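Local coordinates for protein SCO1 homolog 1, mitochondrial (Arabidopsis thaliana, PDB 6N5U) that binds copper(I) as a mitochondrial Sco-type metallochaperone and is thought to serve copper homeostasis, redox signalling or the insertion of copper into cytochrome c oxidase, at residues L53-D58 with H152-L157; P77-V82 with S125-D130; N27-W32 with S139-F144; G11-I16 with K107-S112. All blocks are in the same frame, centred on the assembly; numbering follows the deposited sequence.

Contact 1 (L53-D58 with H152-L157)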
loop_
_atom_site.group_PDB
_atom_site.type_symbol
_atom_site.label_atom_id
_atom_site.label_comp_id
_atom_site.label_asym_id
_atom_site.label_seq_id
_atom_site.Cartn_x
_atom_site.Cartn_y
_atom_site.Cartn_z
ATOM N N LEU A 53 -6.309 -4.339 6.167
ATOM C CA LEU A 53 -5.160 -4.994 5.547
ATOM C C LEU A 53 -4.283 -5.767 6.544
ATOM O O LEU A 53 -3.940 -6.909 6.265
ATOM C CB LEU A 53 -4.332 -3.983 4.733
ATOM C CG LEU A 53 -3.124 -4.529 3.972
ATOM C CD1 LEU A 53 -3.522 -5.694 3.041
ATOM C CD2 LEU A 53 -2.406 -3.397 3.217
ATOM N N ALA A 54 -3.949 -5.174 7.704
ATOM C CA ALA A 54 -3.119 -5.804 8.713
ATOM C C ALA A 54 -3.801 -7.050 9.251
ATOM O O ALA A 54 -3.162 -8.102 9.323
ATOM C CB ALA A 54 -2.851 -4.824 9.828
ATOM N N ALA A 55 -5.115 -6.966 9.549
ATOM C CA ALA A 55 -5.877 -8.110 10.053
ATOM C C ALA A 55 -6.039 -9.160 8.968
ATOM O O ALA A 55 -6.055 -10.352 9.288
ATOM C CB ALA A 55 -7.229 -7.664 10.576
ATOM N N ALA A 56 -6.121 -8.719 7.677
ATOM C CA ALA A 56 -6.225 -9.612 6.512
ATOM C C ALA A 56 -4.906 -10.402 6.345
ATOM O O ALA A 56 -4.964 -11.627 6.198
ATOM C CB ALA A 56 -6.555 -8.833 5.258
ATOM N N ILE A 57 -3.732 -9.717 6.484
ATOM C CA ILE A 57 -2.381 -10.309 6.418
ATOM C C ILE A 57 -2.263 -11.505 7.351
ATOM O O ILE A 57 -1.842 -12.583 6.905
ATOM C CB ILE A 57 -1.251 -9.241 6.630
ATOM C CG1 ILE A 57 -1.183 -8.231 5.453
ATOM C CG2 ILE A 57 0.136 -9.861 6.903
ATOM C CD1 ILE A 57 -1.120 -8.808 3.989
ATOM N N ASP A 58 -2.717 -11.328 8.614
ATOM C CA ASP A 58 -2.727 -12.363 9.659
ATOM C C ASP A 58 -3.704 -13.496 9.378
ATOM O O ASP A 58 -3.375 -14.652 9.627
ATOM C CB ASP A 58 -3.012 -11.736 11.037
ATOM C CG ASP A 58 -1.924 -10.794 11.542
ATOM O OD1 ASP A 58 -0.814 -10.785 10.945
ATOM O OD2 ASP A 58 -2.177 -10.068 12.540
ATOM N N HIS A 152 -14.698 -4.162 0.307
ATOM C CA HIS A 152 -14.220 -5.386 0.935
ATOM C C HIS A 152 -14.098 -5.232 2.450
ATOM O O HIS A 152 -13.760 -4.156 2.929
ATOM C CB HIS A 152 -12.862 -5.805 0.354
ATOM C CG HIS A 152 -12.963 -6.484 -0.975
ATOM N ND1 HIS A 152 -13.405 -7.794 -1.087
ATOM C CD2 HIS A 152 -12.699 -6.007 -2.209
ATOM C CE1 HIS A 152 -13.390 -8.069 -2.378
ATOM N NE2 HIS A 152 -12.976 -7.024 -3.095
ATOM N N ASP A 153 -14.453 -6.298 3.195
ATOM C CA ASP A 153 -14.329 -6.473 4.631
ATOM C C ASP A 153 -13.088 -7.360 4.817
ATOM O O ASP A 153 -12.606 -7.922 3.830
ATOM C CB ASP A 153 -15.549 -7.278 5.131
ATOM C CG ASP A 153 -16.771 -6.538 5.585
ATOM O OD1 ASP A 153 -16.743 -5.269 5.585
ATOM O OD2 ASP A 153 -17.759 -7.215 5.948
ATOM N N VAL A 154 -12.594 -7.545 6.069
ATOM C CA VAL A 154 -11.434 -8.432 6.326
ATOM C C VAL A 154 -11.653 -9.836 5.726
ATOM O O VAL A 154 -10.745 -10.391 5.106
ATOM C CB VAL A 154 -11.049 -8.472 7.819
ATOM C CG1 VAL A 154 -10.224 -9.705 8.161
ATOM C CG2 VAL A 154 -10.285 -7.222 8.205
ATOM N N ASP A 155 -12.881 -10.357 5.852
ATOM C CA ASP A 155 -13.229 -11.675 5.348
ATOM C C ASP A 155 -13.201 -11.755 3.823
ATOM O O ASP A 155 -12.639 -12.702 3.292
ATOM C CB ASP A 155 -14.568 -12.158 5.925
ATOM C CG ASP A 155 -14.559 -12.462 7.405
ATOM O OD1 ASP A 155 -13.458 -12.521 7.992
ATOM O OD2 ASP A 155 -15.657 -12.672 7.973
ATOM N N SER A 156 -13.758 -10.760 3.121
ATOM C CA SER A 156 -13.771 -10.798 1.654
ATOM C C SER A 156 -12.395 -10.533 1.013
ATOM O O SER A 156 -12.168 -10.933 -0.134
ATOM C CB SER A 156 -14.841 -9.878 1.080
ATOM O OG SER A 156 -14.914 -8.646 1.772
ATOM N N LEU A 157 -11.478 -9.886 1.761
ATOM C CA LEU A 157 -10.108 -9.630 1.317
ATOM C C LEU A 157 -9.306 -10.916 1.495
ATOM O O LEU A 157 -8.696 -11.394 0.534
ATOM C CB LEU A 157 -9.455 -8.448 2.085
ATOM C CG LEU A 157 -8.029 -7.994 1.636
ATOM C CD1 LEU A 157 -7.962 -7.762 0.131
ATOM C CD2 LEU A 157 -7.585 -6.736 2.366
#
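Leu53 and Leu157 meet where two helices of the thioredoxin fold pack against each other: helix 45-64, whose first turn carries the copper ligand Cys46, and the C-terminal helix 154-167. The first bond of the Leu53 side chain points away from the C-terminal helix, but CG stands anti to the backbone N (chi1 -177°) and the end of the chain comes back across, with CD1 4.2 Å from CD2 of Leu157. Leu53 also touches Ile34 and Pro70 of the central sheet, a place where a branched apolar chain can serve helix and sheet together. Two residues on, the methyl CB of Ala55 lies 3.9 Å from CG2 of Val154 at the partly exposed border of the contact. The CB of Ala56 points toward the other helix and sits 3.7 Å from CD2 of Leu157, with CG of the same leucine just behind. A bare methyl suits this place, because the CA atoms of Ala56 and Val154 are only 5.3 Å apart. Val154 divides its branches: CG2 goes to Ala55, while CG1 approaches the backbone N of Ala56. Ile57 then turns to the sheet, touching Ile34, Val68 and Pro70, and Asp58 bonds His93 through OD1. No hydrogen bond joins the two segments. At the start of the second helix Asp153 occupies the N-cap position without capping through its side chain; instead its backbone N donates to Ser156 OG at 2.8 Å, with an N-H...O angle of 158°.

Contact 2 (P77-V82 with S125-D130); sequences PERDTV and SDYLVD
The beta-hairpin of strands 117-121 and 127-131, which brings the copper ligand His131 to the metal, meets the loop after strand 68-74 through a cation-pi stack of Arg79 on Tyr127. The guanidinium lies flat over one face of the phenol, centres 3.9 Å apart and planes 19° from parallel, and the two side chains run past each other in opposite directions. A bend at chi3 (-58°) leaves NE 3.5 Å from Tyr127 CZ. Beyond it, Arg79 NH2 donates to Tyr127 O at 2.8 Å from above the carbonyl plane, and NH1 adds a weak bond to the same oxygen. Asp76 joins both partners: its carboxylate forms a salt bridge with Arg79 NE and a hydrogen bond with Tyr127 OH. Glu78 packs its CB 3.5 Å from Tyr127 OH, while its carboxylate pairs with Lys119. An alanine in place of Arg79 would probably leave the Tyr127 carbonyl without its guanidinium donors, Asp76 without its charged mate and the Tyr127 ring without the guanidinium stacked on it. Arginine suits this surface position because its flat cation can stack and donate at once, here joining the loop after strand 68-74 to the hairpin that carries one copper ligand, His131, in this Sco-type thioredoxin fold.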
loop_
_atom_site.group_PDB
_atom_site.type_symbol
_atom_site.label_atom_id
_atom_site.label_comp_id
_atom_site.label_asym_id
_atom_site.label_seq_id
_atom_site.Cartn_x
_atom_site.Cartn_y
_atom_site.Cartn_z
ATOM N N PRO A 77 4.001 13.116 -0.515
ATOM C CA PRO A 77 5.431 13.226 -0.189
ATOM C C PRO A 77 5.885 14.531 0.500
ATOM O O PRO A 77 6.987 14.550 1.074
ATOM C CB PRO A 77 6.113 13.035 -1.548
ATOM C CG PRO A 77 5.109 13.437 -2.536
ATOM C CD PRO A 77 3.816 12.975 -1.974
ATOM N N GLU A 78 5.064 15.612 0.445
ATOM C CA GLU A 78 5.428 16.902 1.054
ATOM C C GLU A 78 5.455 16.830 2.567
ATOM O O GLU A 78 6.271 17.520 3.187
ATOM C CB GLU A 78 4.492 18.040 0.604
ATOM C CG GLU A 78 4.671 18.483 -0.844
ATOM C CD GLU A 78 3.444 19.118 -1.479
ATOM O OE1 GLU A 78 2.384 18.451 -1.564
ATOM O OE2 GLU A 78 3.545 20.292 -1.902
ATOM N N ARG A 79 4.559 16.010 3.161
ATOM C CA ARG A 79 4.425 15.856 4.612
ATOM C C ARG A 79 4.939 14.510 5.100
ATOM O O ARG A 79 5.495 14.408 6.205
ATOM C CB ARG A 79 2.959 16.041 5.051
ATOM C CG ARG A 79 2.504 17.501 5.072
ATOM C CD ARG A 79 1.131 17.705 5.700
ATOM N NE ARG A 79 0.100 16.936 5.003
ATOM C CZ ARG A 79 -1.203 17.119 5.155
ATOM N NH1 ARG A 79 -1.658 18.064 5.970
ATOM N NH2 ARG A 79 -2.064 16.368 4.489
ATOM N N ASP A 80 4.722 13.479 4.289
ATOM C CA ASP A 80 5.092 12.119 4.597
ATOM C C ASP A 80 6.552 11.830 4.234
ATOM O O ASP A 80 6.856 11.280 3.176
ATOM C CB ASP A 80 4.116 11.117 3.949
ATOM C CG ASP A 80 2.628 11.195 4.322
ATOM O OD1 ASP A 80 2.239 12.100 5.129
ATOM O OD2 ASP A 80 1.854 10.358 3.812
ATOM N N THR A 81 7.448 12.168 5.165
ATOM C CA THR A 81 8.886 11.910 5.088
ATOM C C THR A 81 9.156 10.447 5.520
ATOM O O THR A 81 8.250 9.783 6.040
ATOM C CB THR A 81 9.639 12.880 6.035
ATOM O OG1 THR A 81 9.279 12.595 7.388
ATOM C CG2 THR A 81 9.384 14.348 5.713
ATOM N N VAL A 82 10.418 9.982 5.370
ATOM C CA VAL A 82 10.855 8.651 5.796
ATOM C C VAL A 82 10.490 8.414 7.265
ATOM O O VAL A 82 9.831 7.415 7.551
ATOM C CB VAL A 82 12.349 8.369 5.470
ATOM C CG1 VAL A 82 12.852 7.086 6.132
ATOM C CG2 VAL A 82 12.555 8.295 3.962
ATOM N N SER A 125 -6.977 20.662 8.717
ATOM C CA SER A 125 -5.725 20.068 8.226
ATOM C C SER A 125 -5.141 21.179 7.321
ATOM O O SER A 125 -5.898 22.087 6.957
ATOM C CB SER A 125 -6.025 18.821 7.392
ATOM O OG SER A 125 -6.687 17.827 8.160
ATOM N N ASP A 126 -3.844 21.160 6.957
ATOM C CA ASP A 126 -3.413 22.248 6.043
ATOM C C ASP A 126 -4.091 21.991 4.696
ATOM O O ASP A 126 -4.575 22.909 4.028
ATOM C CB ASP A 126 -1.881 22.317 5.857
ATOM C CG ASP A 126 -1.130 22.569 7.136
ATOM O OD1 ASP A 126 -1.096 23.735 7.578
ATOM O OD2 ASP A 126 -0.592 21.589 7.711
ATOM N N TYR A 127 -4.153 20.704 4.352
ATOM C CA TYR A 127 -4.747 20.142 3.169
ATOM C C TYR A 127 -4.866 18.626 3.379
ATOM O O TYR A 127 -4.248 18.043 4.283
ATOM C CB TYR A 127 -3.879 20.472 1.930
ATOM C CG TYR A 127 -2.498 19.844 1.933
ATOM C CD1 TYR A 127 -1.419 20.493 2.520
ATOM C CD2 TYR A 127 -2.272 18.601 1.345
ATOM C CE1 TYR A 127 -0.153 19.905 2.558
ATOM C CE2 TYR A 127 -1.010 18.007 1.370
ATOM C CZ TYR A 127 0.050 18.666 1.976
ATOM O OH TYR A 127 1.309 18.120 1.993
ATOM N N LEU A 128 -5.668 17.998 2.539
ATOM C CA LEU A 128 -5.792 16.552 2.499
ATOM C C LEU A 128 -5.481 16.156 1.069
ATOM O O LEU A 128 -5.357 17.025 0.219
ATOM C CB LEU A 128 -7.192 16.058 2.942
ATOM C CG LEU A 128 -7.616 16.328 4.393
ATOM C CD1 LEU A 128 -9.056 16.010 4.608
ATOM C CD2 LEU A 128 -6.786 15.581 5.367
ATOM N N VAL A 129 -5.238 14.887 0.825
ATOM C CA VAL A 129 -5.008 14.362 -0.514
ATOM C C VAL A 129 -6.203 13.464 -0.870
ATOM O O VAL A 129 -6.512 12.516 -0.150
ATOM C CB VAL A 129 -3.627 13.665 -0.716
ATOM C CG1 VAL A 129 -3.509 13.083 -2.122
ATOM C CG2 VAL A 129 -2.473 14.631 -0.432
ATOM N N ASP A 130 -6.939 13.854 -1.905
ATOM C CA ASP A 130 -8.072 13.093 -2.419
ATOM C C ASP A 130 -7.446 12.039 -3.337
ATOM O O ASP A 130 -6.632 12.376 -4.195
ATOM C CB ASP A 130 -9.003 14.032 -3.195
ATOM C CG ASP A 130 -10.296 13.422 -3.670
ATOM O OD1 ASP A 130 -10.685 12.369 -3.142
ATOM O OD2 ASP A 130 -10.927 14.010 -4.562
#

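Contact 3 (N27-W32 with S139-F144)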
loop_
_atom_site.group_PDB
_atom_site.type_symbol
_atom_site.label_atom_id
_atom_site.label_comp_id
_atom_site.label_asym_id
_atom_site.label_seq_id
_atom_site.Cartn_x
_atom_site.Cartn_y
_atom_site.Cartn_z
ATOM N N ASN A 27 12.955 -5.149 -5.066
ATOM C CA ASN A 27 13.137 -5.293 -3.616
ATOM C C ASN A 27 11.918 -5.927 -2.947
ATOM O O ASN A 27 12.000 -6.369 -1.792
ATOM C CB ASN A 27 13.417 -3.935 -2.996
ATOM C CG ASN A 27 14.832 -3.462 -3.154
ATOM O OD1 ASN A 27 15.514 -3.240 -2.163
ATOM N ND2 ASN A 27 15.311 -3.269 -4.383
ATOM N N LEU A 28 10.787 -5.953 -3.671
ATOM C CA LEU A 28 9.503 -6.485 -3.219
ATOM C C LEU A 28 9.287 -7.910 -3.720
ATOM O O LEU A 28 8.403 -8.602 -3.217
ATOM C CB LEU A 28 8.370 -5.561 -3.702
ATOM C CG LEU A 28 8.001 -4.321 -2.850
ATOM C CD1 LEU A 28 9.184 -3.370 -2.654
ATOM C CD2 LEU A 28 6.871 -3.532 -3.521
ATOM N N MET A 29 10.096 -8.345 -4.704
ATOM C CA MET A 29 10.032 -9.691 -5.299
ATOM C C MET A 29 10.471 -10.777 -4.316
ATOM O O MET A 29 11.246 -10.512 -3.382
ATOM C CB MET A 29 10.847 -9.756 -6.602
ATOM C CG MET A 29 10.119 -9.186 -7.785
ATOM S SD MET A 29 11.186 -8.912 -9.211
ATOM C CE MET A 29 11.016 -10.511 -10.103
ATOM N N GLY A 30 9.934 -11.981 -4.521
ATOM C CA GLY A 30 10.198 -13.141 -3.678
ATOM C C GLY A 30 9.069 -13.485 -2.724
ATOM O O GLY A 30 9.095 -14.554 -2.112
ATOM N N LYS A 31 8.075 -12.577 -2.573
ATOM C CA LYS A 31 6.909 -12.769 -1.701
ATOM C C LYS A 31 5.651 -12.137 -2.297
ATOM O O LYS A 31 5.763 -11.136 -3.017
ATOM C CB LYS A 31 7.157 -12.139 -0.312
ATOM C CG LYS A 31 8.116 -12.914 0.591
ATOM C CD LYS A 31 7.698 -12.839 2.044
ATOM C CE LYS A 31 8.717 -13.466 2.960
ATOM N NZ LYS A 31 8.257 -13.473 4.370
ATOM N N TRP A 32 4.447 -12.697 -1.967
ATOM C CA TRP A 32 3.139 -12.126 -2.355
ATOM C C TRP A 32 3.021 -10.781 -1.638
ATOM O O TRP A 32 3.347 -10.686 -0.439
ATOM C CB TRP A 32 1.966 -13.029 -1.945
ATOM C CG TRP A 32 1.731 -14.160 -2.881
ATOM C CD1 TRP A 32 2.290 -15.398 -2.818
ATOM C CD2 TRP A 32 0.927 -14.140 -4.066
ATOM N NE1 TRP A 32 1.852 -16.167 -3.867
ATOM C CE2 TRP A 32 1.034 -15.412 -4.662
ATOM C CE3 TRP A 32 0.103 -13.178 -4.668
ATOM C CZ2 TRP A 32 0.361 -15.746 -5.832
ATOM C CZ3 TRP A 32 -0.554 -13.507 -5.843
ATOM C CH2 TRP A 32 -0.434 -14.783 -6.402
ATOM N N SER A 139 2.099 -10.545 -7.235
ATOM C CA SER A 139 2.610 -11.891 -6.977
ATOM C C SER A 139 4.128 -11.912 -6.581
ATOM O O SER A 139 4.736 -10.831 -6.522
ATOM C CB SER A 139 2.308 -12.799 -8.167
ATOM O OG SER A 139 2.707 -12.230 -9.402
ATOM N N PRO A 140 4.764 -13.092 -6.296
ATOM C CA PRO A 140 6.195 -13.090 -5.927
ATOM C C PRO A 140 7.166 -12.659 -7.034
ATOM O O PRO A 140 8.357 -12.490 -6.761
ATOM C CB PRO A 140 6.446 -14.533 -5.468
ATOM C CG PRO A 140 5.086 -15.099 -5.200
ATOM C CD PRO A 140 4.229 -14.468 -6.240
ATOM N N GLU A 141 6.668 -12.479 -8.268
ATOM C CA GLU A 141 7.469 -11.977 -9.394
ATOM C C GLU A 141 7.006 -10.558 -9.761
ATOM O O GLU A 141 7.336 -10.054 -10.834
ATOM C CB GLU A 141 7.454 -12.916 -10.625
ATOM C CG GLU A 141 7.874 -14.369 -10.387
ATOM C CD GLU A 141 9.162 -14.701 -9.644
ATOM O OE1 GLU A 141 10.231 -14.162 -10.014
ATOM O OE2 GLU A 141 9.102 -15.528 -8.704
ATOM N N MET A 142 6.281 -9.909 -8.833
ATOM C CA MET A 142 5.724 -8.556 -8.931
ATOM C C MET A 142 4.868 -8.332 -10.199
ATOM O O MET A 142 4.966 -7.288 -10.849
ATOM C CB MET A 142 6.795 -7.456 -8.760
ATOM C CG MET A 142 7.047 -7.075 -7.308
ATOM S SD MET A 142 5.733 -6.129 -6.478
ATOM C CE MET A 142 6.017 -4.469 -7.157
ATOM N N ASN A 143 4.007 -9.299 -10.510
ATOM C CA ASN A 143 3.046 -9.183 -11.593
ATOM C C ASN A 143 1.660 -9.020 -10.944
ATOM O O ASN A 143 1.314 -9.768 -10.027
ATOM C CB ASN A 143 3.076 -10.426 -12.508
ATOM C CG ASN A 143 4.375 -10.660 -13.255
ATOM O OD1 ASN A 143 4.953 -9.762 -13.884
ATOM N ND2 ASN A 143 4.850 -11.891 -13.225
ATOM N N PHE A 144 0.884 -8.031 -11.400
ATOM C CA PHE A 144 -0.470 -7.765 -10.914
ATOM C C PHE A 144 -1.379 -8.984 -11.050
ATOM O O PHE A 144 -1.413 -9.614 -12.112
ATOM C CB PHE A 144 -1.083 -6.565 -11.660
ATOM C CG PHE A 144 -2.517 -6.298 -11.281
ATOM C CD1 PHE A 144 -2.838 -5.771 -10.034
ATOM C CD2 PHE A 144 -3.551 -6.607 -12.156
ATOM C CE1 PHE A 144 -4.163 -5.541 -9.671
ATOM C CE2 PHE A 144 -4.880 -6.359 -11.803
ATOM C CZ PHE A 144 -5.177 -5.820 -10.565
#
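Trp32 lies with one face of its indole against Ser139 and Pro140, and this is the close-packed half of the contact. Ser139 CA stands 3.9 Å from the centroid of the six-membered ring and Pro140 CD 3.8 Å from that of the five-membered ring, both as CH-pi contacts over the same face. A wide aromatic surface suits two successive residues of a turn, and proline offers its CG and CD methylenes to the ring. Lys31 O receives a C-H...O contact from Pro140 CA at 3.5 Å. Tyr168 meets the indole edge-to-face, and Val145 and Leu137 also touch it. The turn itself is a type I beta turn from Ser139 to Met142, the connection of the beta-hairpin 135-138/144-148 at one border of the mixed sheet. Its Pro140 O takes a nearly straight bond from Gly30 N (2.8 Å, 172°), received in the carbonyl plane on a lone pair. Gly30 has a positive phi of 104°, where any CB would collide with the carbonyl oxygen of Met29. Ser139 OG and N both donate to Asn143 O, tying Ser139 to Asn143 just beyond the turn. On the inner side Met142 CE lies 3.9 Å from Leu28 CD2. Toward solvent the packing becomes sparser. Met29 CG touches Met142 CG at 3.8 Å, and the side chains of Met29 and Glu141 cross at about a right angle, with Met29 CE 3.7 Å from Glu141 OE1. The exposed Lys31 side chain starts off away from the turn.

Contact 4 (G11-I16 with K107-S112)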
loop_
_atom_site.group_PDB
_atom_site.type_symbol
_atom_site.label_atom_id
_atom_site.label_comp_id
_atom_site.label_asym_id
_atom_site.label_seq_id
_atom_site.Cartn_x
_atom_site.Cartn_y
_atom_site.Cartn_z
ATOM N N GLY A 11 4.418 -1.234 -12.871
ATOM C CA GLY A 11 5.669 -1.076 -13.589
ATOM C C GLY A 11 6.776 -0.562 -12.704
ATOM O O GLY A 11 6.530 -0.228 -11.541
ATOM N N PRO A 12 8.005 -0.447 -13.262
ATOM C CA PRO A 12 9.150 0.046 -12.467
ATOM C C PRO A 12 8.969 1.351 -11.697
ATOM O O PRO A 12 8.311 2.292 -12.158
ATOM C CB PRO A 12 10.260 0.196 -13.508
ATOM C CG PRO A 12 9.913 -0.794 -14.562
ATOM C CD PRO A 12 8.423 -0.789 -14.639
ATOM N N PHE A 13 9.586 1.393 -10.517
ATOM C CA PHE A 13 9.611 2.554 -9.638
ATOM C C PHE A 13 10.941 2.602 -8.897
ATOM O O PHE A 13 11.606 1.575 -8.772
ATOM C CB PHE A 13 8.436 2.527 -8.637
ATOM C CG PHE A 13 8.373 1.361 -7.676
ATOM C CD1 PHE A 13 9.149 1.346 -6.520
ATOM C CD2 PHE A 13 7.479 0.315 -7.882
ATOM C CE1 PHE A 13 9.079 0.279 -5.626
ATOM C CE2 PHE A 13 7.393 -0.745 -6.972
ATOM C CZ PHE A 13 8.196 -0.754 -5.851
ATOM N N SER A 14 11.324 3.793 -8.412
ATOM C CA SER A 14 12.503 3.994 -7.583
ATOM C C SER A 14 12.026 4.859 -6.430
ATOM O O SER A 14 11.816 6.058 -6.597
ATOM C CB SER A 14 13.645 4.645 -8.357
ATOM O OG SER A 14 14.863 4.489 -7.644
ATOM N N LEU A 15 11.748 4.224 -5.290
ATOM C CA LEU A 15 11.218 4.890 -4.104
ATOM C C LEU A 15 12.166 4.730 -2.910
ATOM O O LEU A 15 13.189 4.049 -3.024
ATOM C CB LEU A 15 9.801 4.340 -3.781
ATOM C CG LEU A 15 8.684 4.640 -4.802
ATOM C CD1 LEU A 15 7.459 3.827 -4.527
ATOM C CD2 LEU A 15 8.295 6.090 -4.783
ATOM N N ILE A 16 11.845 5.394 -1.784
ATOM C CA ILE A 16 12.611 5.313 -0.545
ATOM C C ILE A 16 11.753 4.612 0.497
ATOM O O ILE A 16 10.616 5.029 0.746
ATOM C CB ILE A 16 13.138 6.685 -0.057
ATOM C CG1 ILE A 16 14.010 7.354 -1.139
ATOM C CG2 ILE A 16 13.947 6.528 1.235
ATOM C CD1 ILE A 16 13.395 8.507 -1.804
ATOM N N LYS A 107 4.701 10.573 -8.516
ATOM C CA LYS A 107 3.901 10.832 -9.724
ATOM C C LYS A 107 4.058 9.675 -10.717
ATOM O O LYS A 107 3.073 9.254 -11.329
ATOM C CB LYS A 107 4.334 12.176 -10.371
ATOM C CG LYS A 107 3.572 12.616 -11.614
ATOM C CD LYS A 107 4.326 13.737 -12.351
ATOM C CE LYS A 107 3.894 13.908 -13.799
ATOM N NZ LYS A 107 4.781 14.847 -14.546
ATOM N N SER A 108 5.302 9.174 -10.873
ATOM C CA SER A 108 5.644 8.082 -11.778
ATOM C C SER A 108 5.001 6.753 -11.340
ATOM O O SER A 108 4.447 6.039 -12.183
ATOM C CB SER A 108 7.159 7.951 -11.883
ATOM O OG SER A 108 7.566 6.776 -12.562
ATOM N N VAL A 109 5.049 6.441 -10.027
ATOM C CA VAL A 109 4.488 5.186 -9.501
ATOM C C VAL A 109 2.937 5.213 -9.496
ATOM O O VAL A 109 2.322 4.192 -9.808
ATOM C CB VAL A 109 5.109 4.763 -8.135
ATOM C CG1 VAL A 109 4.734 5.718 -7.001
ATOM C CG2 VAL A 109 4.771 3.314 -7.795
ATOM N N ALA A 110 2.319 6.378 -9.196
ATOM C CA ALA A 110 0.867 6.496 -9.203
ATOM C C ALA A 110 0.379 6.332 -10.633
ATOM O O ALA A 110 -0.560 5.575 -10.856
ATOM C CB ALA A 110 0.435 7.828 -8.619
ATOM N N ARG A 111 1.080 6.944 -11.608
ATOM C CA ARG A 111 0.774 6.808 -13.032
ATOM C C ARG A 111 0.800 5.330 -13.434
ATOM O O ARG A 111 -0.171 4.862 -14.015
ATOM C CB ARG A 111 1.796 7.568 -13.878
ATOM C CG ARG A 111 1.231 8.133 -15.165
ATOM C CD ARG A 111 2.283 8.358 -16.241
ATOM N NE ARG A 111 3.500 9.012 -15.764
ATOM C CZ ARG A 111 3.646 10.324 -15.599
ATOM N NH1 ARG A 111 2.636 11.147 -15.854
ATOM N NH2 ARG A 111 4.798 10.823 -15.165
ATOM N N SER A 112 1.890 4.600 -13.084
ATOM C CA SER A 112 2.111 3.187 -13.385
ATOM C C SER A 112 0.977 2.296 -12.884
ATOM O O SER A 112 0.525 1.404 -13.604
ATOM C CB SER A 112 3.448 2.724 -12.816
ATOM O OG SER A 112 4.522 3.188 -13.617
#
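Val109 turns its two methyl groups to different partners, Phe13 and Leu15, and their directions set the contact. CG2, anti to the backbone N, reaches Phe13 CB at 3.8 Å; CG1 meets Leu15 CD1 at 4.1 Å. The valine and leucine chains cross at about a right angle, whereas Phe13 and Val109 approach obliquely. Phe13 sets out toward the helix, but its CG stands between the backbone N and the carbonyl carbon (chi1 61°), and the ring leads off to Leu28 and Met142. Its CB and near ring atoms are therefore what the valine feels, with CD2 4.0 Å from CG2. A beta-branched residue fits here because two short methyls can serve two neighbours from one position on the helix. At the helix end a serine takes over from the apolar side chains. Ser112 CB lies 4.1 Å from Gly11 N, beside a fully extended glycine whose backbone has no room for a side chain. Ser112 OG bends back to Ser108 O at 3.2 Å, while Ser112 N reaches that oxygen from the opposite face of its plane. An alanine in place of Ser112 would keep CB against Gly11 but, lacking the hydroxyl, would probably leave Ser108 O to the backbone N alone. Leu15 backbone pairs with Val23, Ile16 with Thr100 and Ser112 with Gly10; helix 103-112 packs against strand 14-17 of the N-terminal beta-hairpin at the edge of the mixed sheet.

Overall arrangement
Contact 1 is buried and wholly apolar between its segments, joining two helices; the nearest atoms of contacts 1 and 3 are about 7 Å apart. Contact 2 lies at the surface and relies on charge, stacking and a carbonyl acceptor, about 26 Å from contact 1 between centres. Contacts 3 and 4 are partly buried; contact 3 adds a backbone hydrogen bond to its apolar packing, while contact 4 has none between its segments. They share a patch: Phe13 of contact 4 touches Leu28 and Met142 of contact 3. Contacts 2 and 4 also meet, through Val82 and Ile16. The segments of contacts 1, 3 and 4 alternate along the chain; contact 2 lies within the loops closed by contacts 1 and 3 but alternates with contact 4.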